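Long-range contacts in putative C39-like peptidase (Bacillus anthracis, PDB 3ERV), which is of unknown function but, as a C39-like cysteine peptidase family member, probably cleaves peptide bonds: residues 130-135 against 208-213; 138-143 against 183-188; 43-48 against 67-72. One frame throughout, in Å; residues are numbered along the deposited sequence.

Contact 1: 130-135 against 208-213; sequences KSIEEL and KFEQAW
Glu210 and Ile132 mark the nearest approach of the two backbones, their CA atoms 6.9 Å apart, and their side chains cross at about a right angle. The aliphatic part of Glu210 does the touching: its CG lies 3.8 Å from Ile132 CG1. The carboxylate is engaged by other partners, with OE2 hydrogen-bonded to Tyr136 OH and salt-bridged to Arg206.

One turn further along, Trp213 covers more of the interface. Its CG is anti to the backbone N (chi1 176°), and both the loop and the helix of 130-135 meet the indole. Ile132 CD1 packs 3.6 Å from Trp213 CE3, while the carbonyl atom Lys130 O comes 3.4 Å from Trp213 CH2, obliquely to the ring. Leu135 reaches tip to tip: its CD2 stands 4.0 Å from the centroid of the six-membered ring, 28° off the normal, a CH-pi contact over one face. CD2 is offset toward the rim, with Trp213 CZ2 the nearest ring atom at 3.5 Å. The ring nitrogen NE1 donates to Gln219 O.

Both Leu135 and Trp213 also touch Ala220 of strand 220-223. The arrangement is helix-to-helix packing on an antiparallel sheet, consistent with the beta-sheet half of a papain-like (clan CA) fold.

Contact 2: 138-143 against 183-188; sequences SVKAGQ and IGYDQE
Val139, near the end of helix 132-140, brings its CA to 6.3 Å from the CA of Ile183, where strand 177-185 is disturbed by a classic beta bulge: Ile183 and Gly184 both face Tyr191 of the adjoining strand. The helix itself finishes in a Schellman motif. Gln143 N bonds to Ser138 O at 2.9 Å and Gly142 N to Val139 O at 2.8 Å, and Gly142 takes the positive phi (105°) that turns the chain away. The end of the helix packs on the bulged strand of the antiparallel sheet, as is consistent with a C39-like (clan CA) fold.

Val139 points its side chain at the strand. Its CG1 lies 3.7 Å from Ile183 O, so a methyl group meets the backbone of the bulge, while the side chain of Ile183 heads away. The same CG1 is 4.1 Å from Tyr185 CE2 and approaches the ring at its edge, near the ring plane. Val139 also touches Val32 and Val145, which sets it among strands 32-33, 145-150 and 177-185.

Tyr185 holds its CG between its own backbone N and carbonyl carbon (chi1 60°), and the CE2 and OH side of the ring reaches Val139 and Lys140. Tyr136, one turn before Lys140 on helix 132-140, brings its ring against that of Tyr185. The hydroxyl is bordered by the aliphatic part of Lys140: CB is 3.4 Å from Tyr185 OH, and the chain bends beyond CG, bringing CE to 3.8 Å from that same oxygen. Inside the helix-ending turn, Ser138 OG, which is also hydrogen-bonded to Ser222 OG, donates to Gln143 O at 2.6 Å, tilted 29° from the carbonyl plane.

Contact 3: 43-48 against 67-72; sequences LPELDR and DKMKLA
Lys68 reaches from the first turn of helix 68-74 to Glu45, and its length can be traced atom by atom. CB lies 4.1 Å from Leu46 CD1. CG, set between the backbone N and the carbonyl carbon (chi1 77°), approaches that methyl more closely, at 3.8 Å, and the chain is extended beyond it. Farther out, CE comes 3.3 Å from Glu45 OE1. The tip, NZ, forms a salt bridge and hydrogen bond to Glu45 OE1 at 2.7 Å, coming to OE1 from above the carboxylate plane, 54° out of it. Gln41 O also accepts from NZ, and Gln42 O weakly.

This joins the loop leading into helix 50-61 to the start of the next helix, in the helical part of what is probably a papain-like fold. Asp67 is the N-cap there: its OD1 accepts from Lys70 N at 3.1 Å and, weakly, from Met69 N.

Leu46 occupies the apolar side of the contact, with CD1 3.8 Å from Ala72 CB. Leu46 and Met69 run antiparallel alongside each other, with Leu46 CD2 3.9 Å from Met69 SD, and that sulfur also rests 3.6 Å from Glu45 CB. Leu46 additionally touches Val52 of helix 50-61.

Contacts 1 and 2 use successive parts of helix 132-140, and contact 2 is nested within the chain loop that contact 1 closes; their centres are 12 Å apart. Together they seat one helix against helix 206-215 and against strand 177-185. Contact 3 closes earlier in the sequence and lies across the molecule from contact 1, with centres 26 Å apart and nearest atoms about 17 Å apart; from contact 2 its nearest atoms are about 15 Å away. Cys50, His178 and Asp194 have the geometry of a possible Cys-His-Asp triad. Contact 3 involves the loop just before Cys50, whereas contact 2 uses the far end of the strand that carries His178.

Contact 1: 130-135 against 208-213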
ATOM      1  N   LYS A 130       1.210  -7.848  11.851  1.00 58.50           N
ATOM      2  CA  LYS A 130       2.286  -7.724  12.818  1.00 58.81           C
ATOM      3  C   LYS A 130       2.065  -6.379  13.431  1.00 59.12           C
ATOM      4  O   LYS A 130       1.173  -5.658  12.992  1.00 59.65           O
ATOM      5  CB  LYS A 130       3.640  -7.721  12.118  1.00 58.79           C
ATOM      6  CG  LYS A 130       3.968  -9.018  11.375  1.00 60.36           C
ATOM      7  CD  LYS A 130       4.226 -10.103  12.361  1.00 62.61           C
ATOM      8  CE  LYS A 130       5.011 -11.227  11.757  1.00 64.57           C
ATOM      9  NZ  LYS A 130       4.061 -12.281  11.352  1.00 67.03           N
ATOM     10  N   SER A 131       2.891  -6.003  14.398  1.00 59.54           N
ATOM     11  CA  SER A 131       2.708  -4.734  15.096  1.00 60.26           C
ATOM     12  C   SER A 131       3.460  -3.615  14.405  1.00 60.23           C
ATOM     13  O   SER A 131       4.432  -3.863  13.718  1.00 59.58           O
ATOM     14  CB  SER A 131       3.196  -4.861  16.556  1.00 61.05           C
ATOM     15  OG  SER A 131       4.316  -4.022  16.839  1.00 61.73           O
ATOM     16  N   ILE A 132       3.043  -2.378  14.632  1.00 60.87           N
ATOM     17  CA  ILE A 132       3.757  -1.232  14.070  1.00 61.81           C
ATOM     18  C   ILE A 132       5.274  -1.321  14.338  1.00 62.28           C
ATOM     19  O   ILE A 132       6.100  -0.911  13.505  1.00 62.20           O
ATOM     20  CB  ILE A 132       3.148   0.117  14.569  1.00 62.26           C
ATOM     21  CG1 ILE A 132       3.541   1.277  13.675  1.00 62.38           C
ATOM     22  CG2 ILE A 132       3.512   0.394  16.015  1.00 63.09           C
ATOM     23  CD1 ILE A 132       3.136   1.084  12.263  1.00 66.65           C
ATOM     24  N   GLU A 133       5.649  -1.881  15.482  1.00 61.60           N
ATOM     25  CA  GLU A 133       7.050  -1.866  15.872  1.00 61.42           C
ATOM     26  C   GLU A 133       7.889  -2.716  14.938  1.00 60.11           C
ATOM     27  O   GLU A 133       9.046  -2.410  14.689  1.00 59.31           O
ATOM     28  CB  GLU A 133       7.219  -2.385  17.301  1.00 62.40           C
ATOM     29  CG  GLU A 133       6.988  -1.325  18.362  1.00 67.67           C
ATOM     30  CD  GLU A 133       5.519  -0.935  18.461  1.00 73.01           C
ATOM     31  OE1 GLU A 133       5.251   0.269  18.713  1.00 75.56           O
ATOM     32  OE2 GLU A 133       4.649  -1.832  18.255  1.00 73.18           O
ATOM     33  N   GLU A 134       7.310  -3.822  14.494  1.00 59.07           N
ATOM     34  CA  GLU A 134       7.901  -4.654  13.473  1.00 59.81           C
ATOM     35  C   GLU A 134       8.213  -3.822  12.223  1.00 58.42           C
ATOM     36  O   GLU A 134       9.267  -4.003  11.600  1.00 57.59           O
ATOM     37  CB  GLU A 134       6.915  -5.747  13.059  1.00 60.66           C
ATOM     38  CG  GLU A 134       6.751  -6.831  14.081  1.00 66.47           C
ATOM     39  CD  GLU A 134       7.974  -7.697  14.098  1.00 73.95           C
ATOM     40  OE1 GLU A 134       8.699  -7.662  15.127  1.00 74.56           O
ATOM     41  OE2 GLU A 134       8.231  -8.365  13.049  1.00 78.04           O
ATOM     42  N   LEU A 135       7.277  -2.956  11.846  1.00 56.60           N
ATOM     43  CA  LEU A 135       7.454  -2.158  10.635  1.00 56.15           C
ATOM     44  C   LEU A 135       8.631  -1.203  10.801  1.00 55.84           C
ATOM     45  O   LEU A 135       9.461  -1.050   9.894  1.00 55.52           O
ATOM     46  CB  LEU A 135       6.166  -1.418  10.237  1.00 55.64           C
ATOM     47  CG  LEU A 135       5.150  -2.173   9.346  1.00 54.74           C
ATOM     48  CD1 LEU A 135       4.634  -3.421  10.042  1.00 51.83           C
ATOM     49  CD2 LEU A 135       3.978  -1.281   8.916  1.00 52.51           C
ATOM     50  N   LYS A 208      -1.600   9.087  15.095  1.00 61.83           N
ATOM     51  CA  LYS A 208      -2.787   9.029  14.245  1.00 61.74           C
ATOM     52  C   LYS A 208      -2.552   8.106  13.028  1.00 61.59           C
ATOM     53  O   LYS A 208      -3.422   7.318  12.630  1.00 61.09           O
ATOM     54  CB  LYS A 208      -3.105  10.435  13.745  1.00 61.96           C
ATOM     55  CG  LYS A 208      -3.616  11.411  14.824  1.00 63.39           C
ATOM     56  CD  LYS A 208      -5.113  11.329  14.932  1.00 66.02           C
ATOM     57  CE  LYS A 208      -5.587  11.122  16.391  1.00 70.52           C
ATOM     58  NZ  LYS A 208      -5.612   9.663  16.847  1.00 69.59           N
ATOM     59  N   PHE A 209      -1.358   8.236  12.450  1.00 61.26           N
ATOM     60  CA  PHE A 209      -0.878   7.360  11.386  1.00 60.49           C
ATOM     61  C   PHE A 209      -0.998   5.893  11.751  1.00 60.14           C
ATOM     62  O   PHE A 209      -1.552   5.083  10.986  1.00 60.37           O
ATOM     63  CB  PHE A 209       0.584   7.673  11.040  1.00 60.19           C
ATOM     64  CG  PHE A 209       1.100   6.876   9.857  1.00 59.88           C
ATOM     65  CD1 PHE A 209       1.039   7.397   8.580  1.00 59.75           C
ATOM     66  CD2 PHE A 209       1.604   5.596  10.031  1.00 57.73           C
ATOM     67  CE1 PHE A 209       1.503   6.665   7.498  1.00 60.03           C
ATOM     68  CE2 PHE A 209       2.071   4.861   8.969  1.00 57.96           C
ATOM     69  CZ  PHE A 209       2.022   5.394   7.700  1.00 58.15           C
ATOM     70  N   GLU A 210      -0.500   5.542  12.927  1.00 59.67           N
ATOM     71  CA  GLU A 210      -0.493   4.150  13.324  1.00 59.24           C
ATOM     72  C   GLU A 210      -1.898   3.620  13.508  1.00 58.82           C
ATOM     73  O   GLU A 210      -2.182   2.447  13.221  1.00 58.62           O
ATOM     74  CB  GLU A 210       0.302   3.973  14.617  1.00 59.70           C
ATOM     75  CG  GLU A 210       1.726   4.501  14.564  1.00 60.87           C
ATOM     76  CD  GLU A 210       2.420   4.389  15.920  1.00 62.62           C
ATOM     77  OE1 GLU A 210       1.700   4.193  16.918  1.00 66.64           O
ATOM     78  OE2 GLU A 210       3.668   4.506  16.007  1.00 62.82           O
ATOM     79  N   GLN A 211      -2.775   4.486  14.016  1.00 58.71           N
ATOM     80  CA  GLN A 211      -4.153   4.092  14.337  1.00 57.52           C
ATOM     81  C   GLN A 211      -4.966   3.900  13.062  1.00 56.51           C
ATOM     82  O   GLN A 211      -5.756   2.945  12.940  1.00 56.66           O
ATOM     83  CB  GLN A 211      -4.813   5.148  15.231  1.00 57.64           C
ATOM     84  CG  GLN A 211      -4.302   5.144  16.658  1.00 58.72           C
ATOM     85  CD  GLN A 211      -4.810   6.335  17.457  1.00 63.91           C
ATOM     86  OE1 GLN A 211      -5.114   7.404  16.897  1.00 63.73           O
ATOM     87  NE2 GLN A 211      -4.892   6.164  18.776  1.00 63.00           N
ATOM     88  N   ALA A 212      -4.770   4.816  12.120  1.00 55.20           N
ATOM     89  CA  ALA A 212      -5.336   4.687  10.770  1.00 55.18           C
ATOM     90  C   ALA A 212      -4.903   3.359  10.101  1.00 54.56           C
ATOM     91  O   ALA A 212      -5.730   2.645   9.528  1.00 54.46           O
ATOM     92  CB  ALA A 212      -4.941   5.892   9.915  1.00 53.94           C
ATOM     93  N   TRP A 213      -3.608   3.051  10.202  1.00 54.63           N
ATOM     94  CA  TRP A 213      -2.999   1.813   9.629  1.00 54.29           C
ATOM     95  C   TRP A 213      -3.635   0.564  10.229  1.00 54.45           C
ATOM     96  O   TRP A 213      -4.061  -0.350   9.503  1.00 53.42           O
ATOM     97  CB  TRP A 213      -1.478   1.774   9.863  1.00 53.35           C
ATOM     98  CG  TRP A 213      -0.853   0.500   9.371  1.00 54.13           C
ATOM     99  CD1 TRP A 213      -0.798   0.047   8.072  1.00 54.52           C
ATOM    100  CD2 TRP A 213      -0.215  -0.508  10.172  1.00 56.87           C
ATOM    101  NE1 TRP A 213      -0.137  -1.179   8.020  1.00 54.98           N
ATOM    102  CE2 TRP A 213       0.210  -1.542   9.294  1.00 55.87           C
ATOM    103  CE3 TRP A 213       0.029  -0.642  11.548  1.00 57.16           C
ATOM    104  CZ2 TRP A 213       0.860  -2.684   9.751  1.00 58.16           C
ATOM    105  CZ3 TRP A 213       0.672  -1.777  12.004  1.00 57.95           C
ATOM    106  CH2 TRP A 213       1.102  -2.779  11.107  1.00 59.62           C
TER

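Contact 2: 138-143 against 183-188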
ATOM      1  N   SER A 138      11.828  -2.983  10.428  1.00 50.60           N
ATOM      2  CA  SER A 138      12.117  -3.162   8.992  1.00 50.24           C
ATOM      3  C   SER A 138      12.808  -1.916   8.447  1.00 49.19           C
ATOM      4  O   SER A 138      13.850  -2.002   7.808  1.00 48.46           O
ATOM      5  CB  SER A 138      10.842  -3.420   8.181  1.00 49.56           C
ATOM      6  OG  SER A 138      11.146  -3.574   6.783  1.00 50.86           O
ATOM      7  N   VAL A 139      12.214  -0.760   8.711  1.00 49.48           N
ATOM      8  CA  VAL A 139      12.748   0.496   8.212  1.00 50.19           C
ATOM      9  C   VAL A 139      14.142   0.737   8.782  1.00 51.92           C
ATOM     10  O   VAL A 139      15.088   1.125   8.082  1.00 51.22           O
ATOM     11  CB  VAL A 139      11.828   1.656   8.622  1.00 51.04           C
ATOM     12  CG1 VAL A 139      12.473   3.015   8.249  1.00 49.70           C
ATOM     13  CG2 VAL A 139      10.404   1.453   8.006  1.00 48.35           C
ATOM     14  N   LYS A 140      14.279   0.490  10.074  1.00 53.60           N
ATOM     15  CA  LYS A 140      15.567   0.703  10.705  1.00 55.16           C
ATOM     16  C   LYS A 140      16.567  -0.294  10.093  1.00 54.78           C
ATOM     17  O   LYS A 140      17.721   0.047   9.874  1.00 54.59           O
ATOM     18  CB  LYS A 140      15.437   0.489  12.215  1.00 55.97           C
ATOM     19  CG  LYS A 140      16.754   0.262  12.873  1.00 59.82           C
ATOM     20  CD  LYS A 140      17.178   1.494  13.557  1.00 64.83           C
ATOM     21  CE  LYS A 140      16.950   1.277  15.031  1.00 68.98           C
ATOM     22  NZ  LYS A 140      18.179   0.678  15.656  1.00 71.77           N
ATOM     23  N   ALA A 141      16.125  -1.516   9.793  1.00 54.14           N
ATOM     24  CA  ALA A 141      17.049  -2.457   9.144  1.00 53.70           C
ATOM     25  C   ALA A 141      17.334  -2.070   7.677  1.00 52.98           C
ATOM     26  O   ALA A 141      18.182  -2.669   7.016  1.00 54.07           O
ATOM     27  CB  ALA A 141      16.545  -3.885   9.243  1.00 53.14           C
ATOM     28  N   GLY A 142      16.652  -1.054   7.169  1.00 51.88           N
ATOM     29  CA  GLY A 142      16.968  -0.556   5.834  1.00 50.49           C
ATOM     30  C   GLY A 142      15.967  -0.942   4.758  1.00 50.32           C
ATOM     31  O   GLY A 142      16.188  -0.686   3.558  1.00 50.12           O
ATOM     32  N   GLN A 143      14.875  -1.586   5.162  1.00 49.43           N
ATOM     33  CA  GLN A 143      13.828  -2.010   4.203  1.00 48.80           C
ATOM     34  C   GLN A 143      12.519  -1.228   4.412  1.00 47.37           C
ATOM     35  O   GLN A 143      11.840  -1.404   5.433  1.00 47.72           O
ATOM     36  CB  GLN A 143      13.547  -3.526   4.258  1.00 48.46           C
ATOM     37  CG  GLN A 143      14.686  -4.398   3.715  1.00 50.97           C
ATOM     38  CD  GLN A 143      15.891  -4.272   4.587  1.00 56.41           C
ATOM     39  OE1 GLN A 143      15.818  -4.515   5.807  1.00 58.99           O
ATOM     40  NE2 GLN A 143      17.003  -3.841   4.002  1.00 57.20           N
ATOM     41  N   ILE A 183       8.964   5.154   4.938  1.00 46.90           N
ATOM     42  CA  ILE A 183      10.372   5.214   4.721  1.00 47.77           C
ATOM     43  C   ILE A 183      11.144   5.757   5.918  1.00 49.19           C
ATOM     44  O   ILE A 183      12.378   5.881   5.860  1.00 49.39           O
ATOM     45  CB  ILE A 183      10.731   6.069   3.482  1.00 47.43           C
ATOM     46  CG1 ILE A 183      10.451   7.569   3.730  1.00 46.95           C
ATOM     47  CG2 ILE A 183      10.085   5.479   2.146  1.00 44.57           C
ATOM     48  CD1 ILE A 183      11.154   8.480   2.657  1.00 45.38           C
ATOM     49  N   GLY A 184      10.441   6.076   6.996  1.00 49.76           N
ATOM     50  CA  GLY A 184      11.129   6.669   8.141  1.00 52.02           C
ATOM     51  C   GLY A 184      10.231   6.999   9.321  1.00 53.43           C
ATOM     52  O   GLY A 184       9.007   6.959   9.209  1.00 53.31           O
ATOM     53  N   TYR A 185      10.843   7.318  10.457  1.00 55.66           N
ATOM     54  CA  TYR A 185      10.085   7.691  11.661  1.00 57.72           C
ATOM     55  C   TYR A 185      10.944   8.471  12.646  1.00 59.21           C
ATOM     56  O   TYR A 185      12.166   8.300  12.706  1.00 58.95           O
ATOM     57  CB  TYR A 185       9.548   6.437  12.362  1.00 57.36           C
ATOM     58  CG  TYR A 185      10.625   5.474  12.804  1.00 58.49           C
ATOM     59  CD1 TYR A 185      11.147   5.511  14.108  1.00 60.15           C
ATOM     60  CD2 TYR A 185      11.140   4.518  11.916  1.00 58.21           C
ATOM     61  CE1 TYR A 185      12.146   4.615  14.519  1.00 59.26           C
ATOM     62  CE2 TYR A 185      12.122   3.632  12.314  1.00 58.66           C
ATOM     63  CZ  TYR A 185      12.634   3.679  13.617  1.00 61.00           C
ATOM     64  OH  TYR A 185      13.639   2.781  13.988  1.00 60.74           O
ATOM     65  N   ASP A 186      10.297   9.344  13.410  1.00 61.42           N
ATOM     66  CA  ASP A 186      10.917   9.881  14.633  1.00 63.16           C
ATOM     67  C   ASP A 186       9.902   9.800  15.784  1.00 64.36           C
ATOM     68  O   ASP A 186       8.882   9.115  15.673  1.00 63.94           O
ATOM     69  CB  ASP A 186      11.544  11.285  14.443  1.00 62.87           C
ATOM     70  CG  ASP A 186      10.543  12.337  14.023  1.00 62.43           C
ATOM     71  OD1 ASP A 186       9.368  12.226  14.421  1.00 65.31           O
ATOM     72  OD2 ASP A 186      10.918  13.285  13.293  1.00 61.77           O
ATOM     73  N   GLN A 187      10.188  10.464  16.898  1.00 65.67           N
ATOM     74  CA  GLN A 187       9.337  10.311  18.066  1.00 66.86           C
ATOM     75  C   GLN A 187       7.919  10.815  17.763  1.00 66.15           C
ATOM     76  O   GLN A 187       6.916  10.199  18.125  1.00 66.07           O
ATOM     77  CB  GLN A 187       9.945  11.045  19.260  1.00 67.58           C
ATOM     78  CG  GLN A 187       9.688  10.351  20.585  1.00 71.48           C
ATOM     79  CD  GLN A 187      10.295  11.111  21.764  1.00 77.28           C
ATOM     80  OE1 GLN A 187       9.736  11.105  22.877  1.00 80.48           O
ATOM     81  NE2 GLN A 187      11.437  11.779  21.529  1.00 77.73           N
ATOM     82  N   GLU A 188       7.846  11.931  17.061  1.00 66.12           N
ATOM     83  CA  GLU A 188       6.582  12.550  16.805  1.00 66.14           C
ATOM     84  C   GLU A 188       5.985  12.214  15.435  1.00 65.83           C
ATOM     85  O   GLU A 188       4.764  12.322  15.256  1.00 66.25           O
ATOM     86  CB  GLU A 188       6.746  14.068  16.905  1.00 67.60           C
TER

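Contact 3: 43-48 against 67-72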
ATOM      1  N   LEU A  43      -0.072   9.608 -10.896  1.00 45.50           N
ATOM      2  CA  LEU A  43      -0.638  10.406 -11.996  1.00 46.65           C
ATOM      3  C   LEU A  43       0.478  10.899 -12.846  1.00 45.88           C
ATOM      4  O   LEU A  43       1.584  11.050 -12.359  1.00 47.50           O
ATOM      5  CB  LEU A  43      -1.417  11.632 -11.472  1.00 46.79           C
ATOM      6  CG  LEU A  43      -2.586  11.311 -10.573  1.00 47.70           C
ATOM      7  CD1 LEU A  43      -3.092  12.572  -9.848  1.00 48.56           C
ATOM      8  CD2 LEU A  43      -3.694  10.649 -11.410  1.00 48.24           C
ATOM      9  N   PRO A  44       0.200  11.165 -14.129  1.00 47.18           N
ATOM     10  CA  PRO A  44      -1.158  11.125 -14.695  1.00 46.13           C
ATOM     11  C   PRO A  44      -1.665   9.737 -15.180  1.00 45.90           C
ATOM     12  O   PRO A  44      -2.866   9.567 -15.359  1.00 45.68           O
ATOM     13  CB  PRO A  44      -1.027  12.055 -15.910  1.00 46.31           C
ATOM     14  CG  PRO A  44       0.412  11.834 -16.374  1.00 45.59           C
ATOM     15  CD  PRO A  44       1.180  11.769 -15.077  1.00 45.95           C
ATOM     16  N   GLU A  45      -0.765   8.778 -15.417  1.00 45.49           N
ATOM     17  CA  GLU A  45      -1.124   7.479 -16.024  1.00 45.09           C
ATOM     18  C   GLU A  45      -2.097   6.560 -15.251  1.00 42.75           C
ATOM     19  O   GLU A  45      -2.882   5.846 -15.849  1.00 43.43           O
ATOM     20  CB  GLU A  45       0.152   6.702 -16.334  1.00 45.24           C
ATOM     21  CG  GLU A  45       1.087   7.505 -17.164  1.00 48.52           C
ATOM     22  CD  GLU A  45       2.108   8.319 -16.388  1.00 47.85           C
ATOM     23  OE1 GLU A  45       1.974   8.672 -15.191  1.00 47.26           O
ATOM     24  OE2 GLU A  45       3.092   8.614 -17.035  1.00 51.47           O
ATOM     25  N   LEU A  46      -2.064   6.595 -13.932  1.00 42.15           N
ATOM     26  CA  LEU A  46      -2.800   5.609 -13.117  1.00 40.51           C
ATOM     27  C   LEU A  46      -3.681   6.309 -12.118  1.00 41.09           C
ATOM     28  O   LEU A  46      -3.209   6.613 -11.024  1.00 40.27           O
ATOM     29  CB  LEU A  46      -1.823   4.693 -12.363  1.00 40.03           C
ATOM     30  CG  LEU A  46      -0.866   3.823 -13.216  1.00 39.59           C
ATOM     31  CD1 LEU A  46      -0.103   2.845 -12.309  1.00 38.34           C
ATOM     32  CD2 LEU A  46      -1.716   3.035 -14.272  1.00 37.62           C
ATOM     33  N   ASP A  47      -4.940   6.561 -12.483  1.00 40.93           N
ATOM     34  CA  ASP A  47      -5.866   7.267 -11.569  1.00 42.60           C
ATOM     35  C   ASP A  47      -5.999   6.495 -10.277  1.00 42.75           C
ATOM     36  O   ASP A  47      -6.062   7.101  -9.193  1.00 42.86           O
ATOM     37  CB  ASP A  47      -7.272   7.463 -12.178  1.00 43.16           C
ATOM     38  CG  ASP A  47      -7.308   8.575 -13.204  1.00 44.96           C
ATOM     39  OD1 ASP A  47      -6.338   9.372 -13.259  1.00 46.04           O
ATOM     40  OD2 ASP A  47      -8.264   8.606 -14.019  1.00 48.99           O
ATOM     41  N   ARG A  48      -5.978   5.158 -10.377  1.00 41.55           N
ATOM     42  CA  ARG A  48      -6.038   4.362  -9.170  1.00 40.13           C
ATOM     43  C   ARG A  48      -4.778   3.535  -8.954  1.00 40.55           C
ATOM     44  O   ARG A  48      -4.856   2.354  -8.598  1.00 39.44           O
ATOM     45  CB  ARG A  48      -7.266   3.445  -9.141  1.00 39.62           C
ATOM     46  CG  ARG A  48      -8.582   4.197  -9.009  1.00 38.88           C
ATOM     47  CD  ARG A  48      -9.811   3.280  -8.847  1.00 38.12           C
ATOM     48  NE  ARG A  48     -11.065   4.047  -9.011  1.00 41.11           N
ATOM     49  CZ  ARG A  48     -11.691   4.277 -10.174  1.00 43.79           C
ATOM     50  NH1 ARG A  48     -11.233   3.772 -11.334  1.00 38.66           N
ATOM     51  NH2 ARG A  48     -12.821   5.005 -10.187  1.00 41.00           N
ATOM     52  N   ASP A  67       8.635  -0.638 -13.575  1.00 46.54           N
ATOM     53  CA  ASP A  67       7.921   0.619 -13.443  1.00 48.22           C
ATOM     54  C   ASP A  67       6.461   0.352 -13.079  1.00 47.41           C
ATOM     55  O   ASP A  67       5.987  -0.780 -13.178  1.00 47.11           O
ATOM     56  CB  ASP A  67       8.006   1.449 -14.712  1.00 48.93           C
ATOM     57  CG  ASP A  67       7.329   0.780 -15.865  1.00 53.35           C
ATOM     58  OD1 ASP A  67       6.103   0.783 -15.987  1.00 56.05           O
ATOM     59  OD2 ASP A  67       8.038   0.223 -16.688  1.00 63.68           O
ATOM     60  N   LYS A  68       5.769   1.404 -12.660  1.00 46.98           N
ATOM     61  CA  LYS A  68       4.393   1.316 -12.240  1.00 45.99           C
ATOM     62  C   LYS A  68       3.427   0.786 -13.322  1.00 44.68           C
ATOM     63  O   LYS A  68       2.416   0.190 -12.970  1.00 45.28           O
ATOM     64  CB  LYS A  68       3.914   2.676 -11.741  1.00 46.58           C
ATOM     65  CG  LYS A  68       3.600   3.678 -12.866  1.00 43.61           C
ATOM     66  CD  LYS A  68       3.524   5.133 -12.294  1.00 42.93           C
ATOM     67  CE  LYS A  68       2.936   6.066 -13.334  1.00 40.66           C
ATOM     68  NZ  LYS A  68       3.305   7.483 -13.132  1.00 45.03           N
ATOM     69  N   MET A  69       3.709   1.024 -14.609  1.00 43.20           N
ATOM     70  CA  MET A  69       2.828   0.565 -15.684  1.00 41.95           C
ATOM     71  C   MET A  69       2.879  -0.956 -15.847  1.00 41.94           C
ATOM     72  O   MET A  69       1.866  -1.623 -16.125  1.00 41.33           O
ATOM     73  CB  MET A  69       3.171   1.256 -17.034  1.00 41.43           C
ATOM     74  CG  MET A  69       3.132   2.847 -16.989  1.00 42.63           C
ATOM     75  SD  MET A  69       1.496   3.409 -16.480  1.00 36.91           S
ATOM     76  CE  MET A  69       0.483   2.504 -17.688  1.00 41.31           C
ATOM     77  N   LYS A  70       4.065  -1.529 -15.699  1.00 40.73           N
ATOM     78  CA  LYS A  70       4.166  -2.983 -15.786  1.00 41.32           C
ATOM     79  C   LYS A  70       3.433  -3.617 -14.603  1.00 39.44           C
ATOM     80  O   LYS A  70       2.719  -4.597 -14.737  1.00 38.43           O
ATOM     81  CB  LYS A  70       5.646  -3.425 -15.829  1.00 41.76           C
ATOM     82  CG  LYS A  70       5.825  -4.943 -15.962  1.00 45.84           C
ATOM     83  CD  LYS A  70       6.970  -5.252 -16.981  1.00 55.62           C
ATOM     84  CE  LYS A  70       7.301  -6.748 -17.133  1.00 57.71           C
ATOM     85  NZ  LYS A  70       7.875  -7.342 -15.884  1.00 60.80           N
ATOM     86  N   LEU A  71       3.586  -3.028 -13.427  1.00 39.42           N
ATOM     87  CA  LEU A  71       2.943  -3.571 -12.236  1.00 39.69           C
ATOM     88  C   LEU A  71       1.415  -3.424 -12.327  1.00 39.77           C
ATOM     89  O   LEU A  71       0.646  -4.303 -11.838  1.00 38.17           O
ATOM     90  CB  LEU A  71       3.469  -2.882 -10.955  1.00 39.53           C
ATOM     91  CG  LEU A  71       4.971  -3.138 -10.705  1.00 41.89           C
ATOM     92  CD1 LEU A  71       5.384  -2.405  -9.442  1.00 42.06           C
ATOM     93  CD2 LEU A  71       5.270  -4.646 -10.553  1.00 39.47           C
ATOM     94  N   ALA A  72       0.991  -2.306 -12.923  1.00 38.81           N
ATOM     95  CA  ALA A  72      -0.435  -2.066 -13.121  1.00 38.30           C
ATOM     96  C   ALA A  72      -1.059  -3.108 -14.064  1.00 39.05           C
ATOM     97  O   ALA A  72      -2.228  -3.477 -13.904  1.00 40.42           O
ATOM     98  CB  ALA A  72      -0.674  -0.692 -13.646  1.00 37.55           C
TER